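PDB 5OWU: importin subunit beta-1 from Saccharomyces cerevisiae, which carries proteins into the nucleus by associating with importin alpha, the adaptor that binds the classical nuclear localization signal of the cargo. Local coordinates for residues A359-N364 against S395-D401; V326-N331 against P369-F373; A432-R437 against N472-T476. One frame throughout, in Å; residues are numbered along the deposited sequence.

Contact 1. Residues A359-N364 against S395-D401; sequences AQNCGN and SIMDGPD
A359 overlaps the turn that follows helix 383-395: its CB, directed at that turn, lies 3.4 Å from D398 O, 3.8 Å from S395 O and 4.3 Å from I396 CG2. The segment 359-364 is the last turn of helix 347-362 and its exit. Residues 359-362 are helical, and G363 leaves with positive phi (57/-135) while its N still bonds to A359 O at 2.9 Å. Facing it, 395-401 is an irregular loop without strand pairing. The backbones approach closely, CA to CA 4.1 Å for Q360 and G399 and 3.9 Å for G363 and P400. G399 makes this possible: at phi/psi 141/-65 a CB would strike both A359 O and the preceding carbonyl. Instead its CA gives a CA-H...O contact to A359 O (3.2 Å), and G399 O receives another from G363 CA (3.6 Å). Polar side chains pin the two ends. Q360 (chi1 m, chi2 t) sends NE2 to OD2 of D398 (chi1 t) at 3.0 Å. N364 (chi1 m, chi2 -13°) grips D401 twice, its OD1 accepting D401 N at 2.9 Å and its ND2 donating to D401 OD2 at 2.8 Å, with OD1 also 3.3 Å from P400 CA. D401 (chi1 p) is the N-cap of helix 402-418, its OD1 bonded to Q404 N. Thus the end of the second helix of HEAT repeat 8 is packed against the loop leaving HEAT repeat 9, the neighbour-to-neighbour stacking from which a HEAT-repeat solenoid is built.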
loop_
_atom_site.group_PDB
_atom_site.type_symbol
_atom_site.label_atom_id
_atom_site.label_comp_id
_atom_site.label_asym_id
_atom_site.label_seq_id
_atom_site.Cartn_x
_atom_site.Cartn_y
_atom_site.Cartn_z
ATOM N N ALA A 359 16.905 2.297 14.731
ATOM C CA ALA A 359 17.834 1.172 14.679
ATOM C C ALA A 359 18.161 0.786 13.242
ATOM O O ALA A 359 19.317 0.475 12.930
ATOM C CB ALA A 359 17.258 -0.026 15.432
ATOM N N GLN A 360 17.160 0.784 12.358
ATOM C CA GLN A 360 17.417 0.471 10.953
ATOM C C GLN A 360 18.300 1.531 10.308
ATOM O O GLN A 360 19.177 1.216 9.497
ATOM C CB GLN A 360 16.091 0.344 10.195
ATOM C CG GLN A 360 15.266 -0.858 10.610
ATOM C CD GLN A 360 13.850 -0.818 10.068
ATOM O OE1 GLN A 360 13.205 0.230 10.054
ATOM N NE2 GLN A 360 13.357 -1.968 9.623
ATOM N N ASN A 361 18.085 2.795 10.664
ATOM C CA ASN A 361 18.799 3.893 10.028
ATOM C C ASN A 361 20.220 4.033 10.559
ATOM O O ASN A 361 21.119 4.437 9.813
ATOM C CB ASN A 361 18.016 5.187 10.248
ATOM C CG ASN A 361 18.625 6.381 9.543
ATOM O OD1 ASN A 361 19.388 6.242 8.591
ATOM N ND2 ASN A 361 18.270 7.571 10.008
ATOM N N CYS A 362 20.445 3.681 11.823
ATOM C CA CYS A 362 21.665 4.050 12.531
ATOM C C CYS A 362 22.462 2.865 13.060
ATOM O O CYS A 362 23.539 3.074 13.627
ATOM C CB CYS A 362 21.323 4.985 13.700
ATOM S SG CYS A 362 20.442 6.473 13.180
ATOM N N GLY A 363 21.960 1.643 12.924
ATOM C CA GLY A 363 22.768 0.476 13.239
ATOM C C GLY A 363 23.306 0.490 14.659
ATOM O O GLY A 363 22.587 0.789 15.620
ATOM N N ASN A 364 24.595 0.159 14.790
ATOM C CA ASN A 364 25.219 0.004 16.102
ATOM C C ASN A 364 25.089 1.247 16.979
ATOM O O ASN A 364 25.192 1.139 18.203
ATOM C CB ASN A 364 26.706 -0.342 15.938
ATOM C CG ASN A 364 26.929 -1.715 15.337
ATOM O OD1 ASN A 364 26.006 -2.524 15.243
ATOM N ND2 ASN A 364 28.169 -1.989 14.931
ATOM N N SER A 395 12.967 -4.131 19.525
ATOM C CA SER A 395 12.995 -3.046 18.551
ATOM C C SER A 395 14.390 -2.734 18.021
ATOM O O SER A 395 14.486 -2.002 17.029
ATOM C CB SER A 395 12.399 -1.775 19.152
ATOM O OG SER A 395 10.996 -1.888 19.294
ATOM N N ILE A 396 15.465 -3.233 18.637
ATOM C CA ILE A 396 16.799 -3.004 18.062
ATOM C C ILE A 396 17.372 -4.257 17.387
ATOM O O ILE A 396 18.567 -4.304 17.102
ATOM C CB ILE A 396 17.786 -2.437 19.101
ATOM C CG1 ILE A 396 17.986 -3.395 20.278
ATOM C CG2 ILE A 396 17.311 -1.069 19.582
ATOM C CD1 ILE A 396 19.214 -3.077 21.123
ATOM N N MET A 397 16.551 -5.258 17.067
ATOM C CA MET A 397 17.094 -6.473 16.469
ATOM C C MET A 397 17.316 -6.353 14.967
ATOM O O MET A 397 17.890 -7.262 14.359
ATOM C CB MET A 397 16.180 -7.662 16.774
ATOM C CG MET A 397 16.296 -8.123 18.223
ATOM S SD MET A 397 17.947 -8.757 18.602
ATOM C CE MET A 397 18.648 -7.374 19.489
ATOM N N ASP A 398 16.907 -5.255 14.362
ATOM C CA ASP A 398 17.103 -5.022 12.940
ATOM C C ASP A 398 17.835 -3.693 12.822
ATOM O O ASP A 398 17.298 -2.651 13.212
ATOM C CB ASP A 398 15.757 -5.021 12.209
ATOM C CG ASP A 398 15.888 -4.771 10.725
ATOM O OD1 ASP A 398 17.010 -4.860 10.188
ATOM O OD2 ASP A 398 14.850 -4.487 10.097
ATOM N N GLY A 399 19.073 -3.741 12.336
ATOM C CA GLY A 399 19.889 -2.559 12.183
ATOM C C GLY A 399 21.348 -2.790 12.535
ATOM O O GLY A 399 22.236 -2.678 11.686
ATOM N N PRO A 400 21.628 -3.092 13.802
ATOM C CA PRO A 400 23.022 -3.319 14.215
ATOM C C PRO A 400 23.628 -4.525 13.511
ATOM O O PRO A 400 22.935 -5.345 12.908
ATOM C CB PRO A 400 22.915 -3.543 15.729
ATOM C CG PRO A 400 21.619 -2.906 16.126
ATOM C CD PRO A 400 20.703 -3.114 14.950
ATOM N N ASP A 401 24.954 -4.640 13.599
ATOM C CA ASP A 401 25.629 -5.720 12.895
ATOM C C ASP A 401 25.459 -7.050 13.642
ATOM O O ASP A 401 24.906 -7.122 14.745
ATOM C CB ASP A 401 27.111 -5.375 12.659
ATOM C CG ASP A 401 27.954 -5.351 13.937
ATOM O OD1 ASP A 401 27.717 -6.169 14.846
ATOM O OD2 ASP A 401 28.897 -4.523 14.004
#

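Contact 2. Residues V326-N331 against P369-F373; sequences VPNLLN and PVLEF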
loop_
_atom_site.group_PDB
_atom_site.type_symbol
_atom_site.label_atom_id
_atom_site.label_comp_id
_atom_site.label_asym_id
_atom_site.label_seq_id
_atom_site.Cartn_x
_atom_site.Cartn_y
_atom_site.Cartn_z
ATOM N N VAL A 326 16.922 9.337 21.765
ATOM C CA VAL A 326 16.508 7.963 22.078
ATOM C C VAL A 326 16.093 7.800 23.533
ATOM O O VAL A 326 15.119 7.073 23.800
ATOM C CB VAL A 326 17.597 6.976 21.641
ATOM C CG1 VAL A 326 17.309 5.558 22.150
ATOM C CG2 VAL A 326 17.682 6.972 20.130
ATOM N N PRO A 327 16.765 8.404 24.517
ATOM C CA PRO A 327 16.283 8.260 25.903
ATOM C C PRO A 327 14.847 8.725 26.096
ATOM O O PRO A 327 14.086 8.108 26.860
ATOM C CB PRO A 327 17.279 9.110 26.702
ATOM C CG PRO A 327 18.535 9.077 25.882
ATOM C CD PRO A 327 18.086 9.060 24.452
ATOM N N ASN A 328 14.440 9.786 25.400
ATOM C CA ASN A 328 13.062 10.255 25.513
ATOM C C ASN A 328 12.070 9.270 24.887
ATOM O O ASN A 328 10.993 9.020 25.454
ATOM C CB ASN A 328 12.947 11.640 24.880
ATOM C CG ASN A 328 13.784 12.683 25.611
ATOM O OD1 ASN A 328 14.108 12.521 26.791
ATOM N ND2 ASN A 328 14.139 13.753 24.914
ATOM N N LEU A 329 12.406 8.697 23.723
ATOM C CA LEU A 329 11.567 7.646 23.138
ATOM C C LEU A 329 11.387 6.491 24.115
ATOM O O LEU A 329 10.255 6.062 24.423
ATOM C CB LEU A 329 12.198 7.125 21.843
ATOM C CG LEU A 329 12.160 7.940 20.559
ATOM C CD1 LEU A 329 12.964 7.211 19.483
ATOM C CD2 LEU A 329 10.730 8.156 20.099
ATOM N N LEU A 330 12.513 5.966 24.604
ATOM C CA LEU A 330 12.473 4.869 25.560
ATOM C C LEU A 330 11.537 5.205 26.712
ATOM O O LEU A 330 10.693 4.389 27.102
ATOM C CB LEU A 330 13.889 4.567 26.058
ATOM C CG LEU A 330 14.797 3.990 24.967
ATOM C CD1 LEU A 330 16.265 4.013 25.385
ATOM C CD2 LEU A 330 14.371 2.568 24.619
ATOM N N ASN A 331 11.649 6.424 27.246
ATOM C CA ASN A 331 10.747 6.830 28.318
ATOM C C ASN A 331 9.289 6.782 27.872
ATOM O O ASN A 331 8.403 6.480 28.678
ATOM C CB ASN A 331 11.101 8.233 28.809
ATOM C CG ASN A 331 10.141 8.732 29.875
ATOM O OD1 ASN A 331 10.137 8.232 31.002
ATOM N ND2 ASN A 331 9.317 9.716 29.523
ATOM N N PRO A 369 22.311 3.431 24.412
ATOM C CA PRO A 369 21.167 3.900 25.219
ATOM C C PRO A 369 20.072 2.854 25.390
ATOM O O PRO A 369 19.464 2.751 26.471
ATOM C CB PRO A 369 20.676 5.133 24.443
ATOM C CG PRO A 369 21.192 4.952 23.047
ATOM C CD PRO A 369 22.497 4.233 23.192
ATOM N N VAL A 370 19.814 2.049 24.360
ATOM C CA VAL A 370 18.772 1.029 24.472
ATOM C C VAL A 370 19.187 -0.050 25.459
ATOM O O VAL A 370 18.424 -0.411 26.357
ATOM C CB VAL A 370 18.444 0.432 23.095
ATOM C CG1 VAL A 370 17.491 -0.749 23.247
ATOM C CG2 VAL A 370 17.837 1.503 22.200
ATOM N N LEU A 371 20.398 -0.586 25.308
ATOM C CA LEU A 371 20.851 -1.629 26.221
ATOM C C LEU A 371 20.876 -1.125 27.657
ATOM O O LEU A 371 20.565 -1.874 28.594
ATOM C CB LEU A 371 22.230 -2.135 25.797
ATOM C CG LEU A 371 22.236 -2.914 24.482
ATOM C CD1 LEU A 371 23.663 -3.189 24.031
ATOM C CD2 LEU A 371 21.438 -4.224 24.620
ATOM N N GLU A 372 21.228 0.147 27.856
ATOM C CA GLU A 372 21.164 0.710 29.200
ATOM C C GLU A 372 19.735 0.676 29.735
ATOM O O GLU A 372 19.490 0.230 30.866
ATOM C CB GLU A 372 21.711 2.141 29.200
ATOM C CG GLU A 372 22.008 2.676 30.596
ATOM C CD GLU A 372 22.364 4.152 30.606
ATOM O OE1 GLU A 372 22.823 4.669 29.562
ATOM O OE2 GLU A 372 22.173 4.792 31.663
ATOM N N PHE A 373 18.773 1.137 28.928
ATOM C CA PHE A 373 17.368 1.095 29.336
ATOM C C PHE A 373 16.912 -0.335 29.652
ATOM O O PHE A 373 16.260 -0.589 30.677
ATOM C CB PHE A 373 16.517 1.713 28.229
ATOM C CG PHE A 373 15.059 1.768 28.538
ATOM C CD1 PHE A 373 14.532 2.834 29.248
ATOM C CD2 PHE A 373 14.206 0.762 28.108
ATOM C CE1 PHE A 373 13.185 2.895 29.528
ATOM C CE2 PHE A 373 12.855 0.818 28.390
ATOM C CZ PHE A 373 12.346 1.887 29.106
#
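Successive HEAT repeats meet here through their first helices: 326-331 lies on helix 317-332 of repeat 8 and 369-373 on helix 367-377 of repeat 9. The two run in the same general direction, crossing at -36° with their axes 10.0 Å apart at closest approach, a spacing filled mainly by apolar side chains. V326 comes first, its CG1 4.0 Å from P369 CG and 4.1 Å from V370 CG2. P327 has no amide hydrogen, and the helix is kinked here, the N atoms of P327 and N328 lacking bonds to the preceding turn. N328 and L329 turn to other parts of the chain, L329 packing on C354 and F358 of helix 347-362, the second helix of its own repeat. One turn after V326, L330 is the most deeply engaged residue. Its CD1 reaches P369 O at 3.6 Å, V370 CA at 4.0 Å and F373 CB at 3.7 Å, and L355 and A392 of the second helices of both repeats close around it. N331 points away, with its N 4.5 Å from F373 CE1. F373, with chi1 t, lays its ring back over the first helix, so that L330 CB sits 3.9 Å from the ring centroid, 19° off the normal, in a CH-pi contact.

Contact 3. Residues A432-R437 against N472-T476; sequences AWCIGR and NCSWT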
loop_
_atom_site.group_PDB
_atom_site.type_symbol
_atom_site.label_atom_id
_atom_site.label_comp_id
_atom_site.label_asym_id
_atom_site.label_seq_id
_atom_site.Cartn_x
_atom_site.Cartn_y
_atom_site.Cartn_z
ATOM N N ALA A 432 7.023 -12.633 23.916
ATOM C CA ALA A 432 6.879 -13.557 22.794
ATOM C C ALA A 432 7.227 -12.865 21.483
ATOM O O ALA A 432 7.957 -13.415 20.642
ATOM C CB ALA A 432 5.455 -14.118 22.743
ATOM N N TRP A 433 6.698 -11.652 21.287
ATOM C CA TRP A 433 7.078 -10.871 20.111
ATOM C C TRP A 433 8.591 -10.677 20.036
ATOM O O TRP A 433 9.199 -10.835 18.971
ATOM C CB TRP A 433 6.363 -9.522 20.140
ATOM C CG TRP A 433 6.819 -8.543 19.102
ATOM C CD1 TRP A 433 6.402 -8.468 17.802
ATOM C CD2 TRP A 433 7.775 -7.486 19.277
ATOM N NE1 TRP A 433 7.035 -7.433 17.161
ATOM C CE2 TRP A 433 7.881 -6.811 18.041
ATOM C CE3 TRP A 433 8.549 -7.044 20.355
ATOM C CZ2 TRP A 433 8.725 -5.721 17.855
ATOM C CZ3 TRP A 433 9.387 -5.959 20.169
ATOM C CH2 TRP A 433 9.471 -5.310 18.929
ATOM N N CYS A 434 9.216 -10.335 21.161
ATOM C CA CYS A 434 10.652 -10.081 21.175
ATOM C C CYS A 434 11.431 -11.316 20.755
ATOM O O CYS A 434 12.432 -11.218 20.030
ATOM C CB CYS A 434 11.075 -9.627 22.574
ATOM S SG CYS A 434 12.800 -9.206 22.708
ATOM N N ILE A 435 10.982 -12.492 21.193
ATOM C CA ILE A 435 11.638 -13.726 20.780
ATOM C C ILE A 435 11.489 -13.907 19.280
ATOM O O ILE A 435 12.429 -14.335 18.596
ATOM C CB ILE A 435 11.072 -14.921 21.573
ATOM C CG1 ILE A 435 11.421 -14.750 23.060
ATOM C CG2 ILE A 435 11.630 -16.236 21.054
ATOM C CD1 ILE A 435 10.731 -15.717 23.978
ATOM N N GLY A 436 10.311 -13.569 18.742
ATOM C CA GLY A 436 10.140 -13.600 17.297
ATOM C C GLY A 436 11.074 -12.653 16.560
ATOM O O GLY A 436 11.553 -12.972 15.475
ATOM N N ARG A 437 11.316 -11.463 17.124
ATOM C CA ARG A 437 12.242 -10.505 16.514
ATOM C C ARG A 437 13.676 -11.040 16.509
ATOM O O ARG A 437 14.398 -10.931 15.500
ATOM C CB ARG A 437 12.172 -9.176 17.275
ATOM C CG ARG A 437 10.813 -8.486 17.175
ATOM C CD ARG A 437 10.685 -7.730 15.858
ATOM N NE ARG A 437 11.669 -6.652 15.815
ATOM C CZ ARG A 437 11.873 -5.849 14.777
ATOM N NH1 ARG A 437 11.158 -5.984 13.666
ATOM N NH2 ARG A 437 12.807 -4.908 14.855
ATOM N N ASN A 472 1.417 -14.418 19.233
ATOM C CA ASN A 472 2.802 -14.023 19.028
ATOM C C ASN A 472 3.727 -15.230 19.004
ATOM O O ASN A 472 4.743 -15.213 18.298
ATOM C CB ASN A 472 3.202 -13.007 20.097
ATOM C CG ASN A 472 2.646 -11.628 19.798
ATOM O OD1 ASN A 472 2.156 -11.379 18.693
ATOM N ND2 ASN A 472 2.722 -10.726 20.768
ATOM N N CYS A 473 3.380 -16.300 19.723
ATOM C CA CYS A 473 4.193 -17.509 19.666
ATOM C C CYS A 473 4.095 -18.191 18.305
ATOM O O CYS A 473 5.088 -18.745 17.818
ATOM C CB CYS A 473 3.788 -18.465 20.784
ATOM S SG CYS A 473 4.355 -17.896 22.382
ATOM N N SER A 474 2.917 -18.173 17.674
ATOM C CA SER A 474 2.807 -18.720 16.323
ATOM C C SER A 474 3.648 -17.912 15.340
ATOM O O SER A 474 4.359 -18.482 14.499
ATOM C CB SER A 474 1.339 -18.760 15.876
ATOM O OG SER A 474 0.677 -19.886 16.433
ATOM N N TRP A 475 3.558 -16.576 15.410
ATOM C CA TRP A 475 4.386 -15.711 14.563
ATOM C C TRP A 475 5.867 -15.999 14.775
ATOM O O TRP A 475 6.661 -16.051 13.821
ATOM C CB TRP A 475 4.072 -14.240 14.879
ATOM C CG TRP A 475 4.922 -13.197 14.172
ATOM C CD1 TRP A 475 4.802 -12.783 12.875
ATOM C CD2 TRP A 475 5.986 -12.411 14.743
ATOM N NE1 TRP A 475 5.733 -11.808 12.596
ATOM C CE2 TRP A 475 6.469 -11.558 13.725
ATOM C CE3 TRP A 475 6.576 -12.349 16.011
ATOM C CZ2 TRP A 475 7.517 -10.655 13.934
ATOM C CZ3 TRP A 475 7.628 -11.448 16.220
ATOM C CH2 TRP A 475 8.082 -10.618 15.183
ATOM N N THR A 476 6.257 -16.186 16.038
ATOM C CA THR A 476 7.646 -16.464 16.376
ATOM C C THR A 476 8.092 -17.803 15.810
ATOM O O THR A 476 9.217 -17.932 15.317
ATOM C CB THR A 476 7.809 -16.426 17.897
ATOM O OG1 THR A 476 7.675 -15.070 18.340
ATOM C CG2 THR A 476 9.161 -16.992 18.351
#
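W475, T476 and A432 dominate this pairing of second helices from adjacent HEAT repeats, helix 425-442 of repeat 10 and helix 467-484 of repeat 11. The segments are almost parallel, at 9°, and their axes come within 8.2 Å. G436 permits this closeness: its CA is 3.9 Å from T476 CA, and a CB there would collide with W475 CZ3 and T476 OG1. W475 uses the room, laying its indole across the neighbouring helix so that CZ3 lies 3.5 Å from G436 CA and 3.6 Å from W433 CD1. The edge of its ring meets W433 O, 3.2 Å from CZ3, while CH2 is 3.9 Å from R437 CD. The two tryptophans lie with planes only 7° apart, but the five-membered ring of W433 and the six-membered ring of W475 are slid apart, centroids 5.0 Å from one another, and barely overlap. The guanidinium of R437 turns elsewhere, NE bonding to G394 O in repeat 9. A432 fills the other end with its methyl, CB standing 3.6 Å from N472 CB and 4.0 Å from C473 SG; N472 itself adds a link between the helices by donating ND2 to E429 O. T476 presses CG2 on I435 CG2 at 3.7 Å and packs behind on C459 of helix 452-463, the first helix of its repeat. Its hydroxyl sits between two carbonyls that could each accept its single proton: T476 OG1 is 2.8 Å from A432 O across the interface and 2.9 Å from N472 O in its own helix.

How the contacts relate
The three contacts fall on two nearby joints of the HEAT solenoid, with the joint between repeats 9 and 10 lying between them. Contacts 1 and 2 both join repeats 8 and 9, with centres 14 Å apart: contact 2 pairs the first helices, whereas contact 1 lies at the end of the second helix of repeat 8. I396 bridges them, its CD1 3.6 Å from V370 CG1. Contact 3 joins repeats 10 and 11, its centre 18 Å from that of contact 1, yet the two touch: W433 CH2 lies 3.7 Å from S395 N, and R437 NH2 4.0 Å from D398 CB. Segment 395-401 thus connects both neighbours, while contacts 2 and 3 remain about 10 Å apart at their nearest atoms.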